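Local coordinates for putative conjugative transposon recombinase (Clostridium difficile, PDB 3G13) that probably binds DNA and catalyses strand exchange as a serine recombinase, the present fragment being its N-terminal resolvase-type catalytic domain, at the interface of chains A and B. Coordinates in Å, arbitrary orientation; residue numbers count along the deposited sequence, not the author numbering. Chains: chain A/B, Putative conjugative transposon recombinase.

The interface of chains A and B. Residues chain A 131, 134-135, 138-139; chain B 13, 55-57, 85-86, 89.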
loop_
_atom_site.group_PDB
_atom_site.type_symbol
_atom_site.label_atom_id
_atom_site.label_comp_id
_atom_site.label_asym_id
_atom_site.label_seq_id
_atom_site.Cartn_x
_atom_site.Cartn_y
_atom_site.Cartn_z
ATOM N N SER A 131 2.107 3.823 -4.419
ATOM C CA SER A 131 1.070 3.375 -5.357
ATOM C C SER A 131 -0.304 3.489 -4.724
ATOM O O SER A 131 -1.243 3.933 -5.359
ATOM C CB SER A 131 1.314 1.939 -5.842
ATOM O OG SER A 131 2.272 1.980 -6.888
ATOM N N GLN A 134 -1.228 7.307 -4.552
ATOM C CA GLN A 134 -1.620 7.838 -5.863
ATOM C C GLN A 134 -3.074 7.480 -6.168
ATOM O O GLN A 134 -3.847 8.315 -6.622
ATOM C CB GLN A 134 -0.705 7.316 -6.979
ATOM C CG GLN A 134 -1.030 7.864 -8.399
ATOM C CD GLN A 134 -0.910 9.390 -8.506
ATOM O OE1 GLN A 134 -0.111 10.014 -7.802
ATOM N NE2 GLN A 134 -1.697 9.993 -9.401
ATOM N N GLN A 135 -3.433 6.235 -5.913
ATOM C CA GLN A 135 -4.807 5.759 -6.109
ATOM C C GLN A 135 -5.809 6.464 -5.157
ATOM O O GLN A 135 -6.921 6.799 -5.572
ATOM C CB GLN A 135 -4.853 4.261 -5.907
ATOM C CG GLN A 135 -6.204 3.630 -6.082
ATOM C CD GLN A 135 -6.141 2.124 -6.095
ATOM O OE1 GLN A 135 -5.858 1.488 -5.070
ATOM N NE2 GLN A 135 -6.460 1.529 -7.256
ATOM N N GLU A 138 -6.319 10.044 -6.559
ATOM C CA GLU A 138 -7.178 9.981 -7.723
ATOM C C GLU A 138 -8.610 9.602 -7.361
ATOM O O GLU A 138 -9.546 10.125 -7.971
ATOM C CB GLU A 138 -6.608 9.018 -8.765
ATOM C CG GLU A 138 -5.211 9.364 -9.193
ATOM C CD GLU A 138 -4.651 8.364 -10.224
ATOM O OE1 GLU A 138 -5.342 7.399 -10.570
ATOM O OE2 GLU A 138 -3.525 8.570 -10.695
ATOM N N ASN A 139 -8.790 8.700 -6.393
ATOM C CA ASN A 139 -10.142 8.358 -5.923
ATOM C C ASN A 139 -10.881 9.578 -5.336
ATOM O O ASN A 139 -12.053 9.779 -5.630
ATOM C CB ASN A 139 -10.138 7.189 -4.936
ATOM C CG ASN A 139 -10.200 5.841 -5.624
ATOM O OD1 ASN A 139 -10.774 5.709 -6.709
ATOM N ND2 ASN A 139 -9.617 4.820 -4.996
ATOM N N ARG B 13 -5.950 -1.428 -17.945
ATOM C CA ARG B 13 -6.819 -0.280 -18.149
ATOM C C ARG B 13 -6.384 0.386 -19.443
ATOM O O ARG B 13 -5.212 0.736 -19.604
ATOM C CB ARG B 13 -6.747 0.675 -16.959
ATOM C CG ARG B 13 -7.324 0.029 -15.685
ATOM C CD ARG B 13 -7.472 1.076 -14.578
ATOM N NE ARG B 13 -7.888 0.491 -13.298
ATOM C CZ ARG B 13 -7.926 1.179 -12.162
ATOM N NH1 ARG B 13 -7.634 2.473 -12.167
ATOM N NH2 ARG B 13 -8.304 0.584 -11.036
ATOM N N GLY B 55 -4.573 8.555 -15.795
ATOM C CA GLY B 55 -4.281 9.408 -14.643
ATOM C C GLY B 55 -5.471 9.504 -13.702
ATOM O O GLY B 55 -5.519 10.385 -12.855
ATOM N N THR B 56 -6.435 8.589 -13.834
ATOM C CA THR B 56 -7.624 8.647 -12.977
ATOM C C THR B 56 -7.994 7.264 -12.532
ATOM O O THR B 56 -7.449 6.284 -13.044
ATOM C CB THR B 56 -8.882 9.216 -13.693
ATOM O OG1 THR B 56 -9.520 8.166 -14.440
ATOM C CG2 THR B 56 -8.559 10.418 -14.587
ATOM N N GLN B 57 -8.933 7.183 -11.585
ATOM C CA GLN B 57 -9.556 5.929 -11.241
ATOM C C GLN B 57 -10.937 5.778 -11.915
ATOM O O GLN B 57 -11.746 4.951 -11.498
ATOM C CB GLN B 57 -9.719 5.795 -9.726
ATOM C CG GLN B 57 -8.403 5.704 -8.955
ATOM C CD GLN B 57 -7.549 4.531 -9.415
ATOM O OE1 GLN B 57 -7.993 3.377 -9.406
ATOM N NE2 GLN B 57 -6.326 4.828 -9.821
ATOM N N SER B 85 -2.176 0.613 -8.598
ATOM C CA SER B 85 -3.096 1.734 -8.823
ATOM C C SER B 85 -3.892 1.592 -10.124
ATOM O O SER B 85 -4.747 2.425 -10.409
ATOM C CB SER B 85 -2.320 3.069 -8.838
ATOM O OG SER B 85 -1.391 3.077 -9.918
ATOM N N ARG B 86 -3.604 0.561 -10.913
ATOM C CA ARG B 86 -4.346 0.325 -12.150
ATOM C C ARG B 86 -4.980 -1.041 -12.216
ATOM O O ARG B 86 -5.209 -1.554 -13.308
ATOM C CB ARG B 86 -3.448 0.535 -13.384
ATOM C CG ARG B 86 -2.640 1.825 -13.368
ATOM C CD ARG B 86 -3.490 3.104 -13.483
ATOM N NE ARG B 86 -2.735 4.219 -12.916
ATOM C CZ ARG B 86 -3.259 5.364 -12.472
ATOM N NH1 ARG B 86 -4.566 5.583 -12.569
ATOM N NH2 ARG B 86 -2.465 6.295 -11.943
ATOM N N ARG B 89 -9.690 -1.194 -7.429
ATOM C CA ARG B 89 -9.970 0.254 -7.372
ATOM C C ARG B 89 -9.566 0.920 -6.057
ATOM O O ARG B 89 -9.515 2.158 -5.966
ATOM C CB ARG B 89 -11.451 0.542 -7.672
ATOM C CG ARG B 89 -11.860 0.344 -9.164
ATOM C CD ARG B 89 -13.387 0.485 -9.335
ATOM N NE ARG B 89 -14.108 -0.562 -8.581
ATOM C CZ ARG B 89 -14.708 -0.395 -7.405
ATOM N NH1 ARG B 89 -14.724 0.789 -6.795
ATOM N NH2 ARG B 89 -15.297 -1.432 -6.832
HETATM O O HOH W 1 -9.445 10.205 -10.514
#
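B:Gln57 lies against helix 120-150 of chain A, packed between the stems of A:Gln135, A:Glu138 and A:Asn139. CD of B:Gln57, its amide carbon, meets CG of A:Gln135 at 3.7 Å. CG of B:Gln57 meets CB of A:Glu138 at 3.8 Å and also touches the amide of A:Asn139. One turn earlier along the helix, CB of B:Ser85 packs near the backbone O of A:Ser131.

The A:Gln135 chain is extended, with CG anti to the backbone N (chi1 -180°). It reaches across B:Gln57, and the two amide planes are nearly perpendicular. NE2 of A:Gln135 gives a long hydrogen bond of 3.2 Å to OE1 of B:Gln57, from above the carbonyl plane. The same OE1 is gripped end-on by NH1 and NH2 of B:Arg13. NE2 of B:Gln57 is used twice, bonding the backbone O of B:Ser85 and OE1 of A:Glu138 (2.9 Å to the latter). Both acceptors lie close to the amide plane, so they fix its rotation.

A:Glu138 gathers donors from both chains. The guanidinium of B:Arg86 meets its carboxylate end-on. NH2 of B:Arg86 lies 2.8 Å from OE2 of A:Glu138, forming a salt bridge and a nearly straight hydrogen bond (169° at H), while NH1 bonds OE1 on its syn lone pair. From its own helix, NE2 of A:Gln134 reaches the anti side of OE2 of A:Glu138 at 2.7 Å. At least four N-H donors reach the carboxylate and probably stabilise its negative charge.

At the rim, ND2 of A:Asn139 points nearly along the C=O axis of B:Arg89, 2.8 Å from its O. A water joins the backbone O of A:Glu138 to N of B:Gln57.

B:Arg13, B:Arg86 and B:Arg89 match the conserved active-site arginines of serine recombinases. The patch, repeated by two-fold symmetry, ties the long helix of one subunit to the catalytic region of the other. It probably couples dimer assembly to the arrangement of the active site.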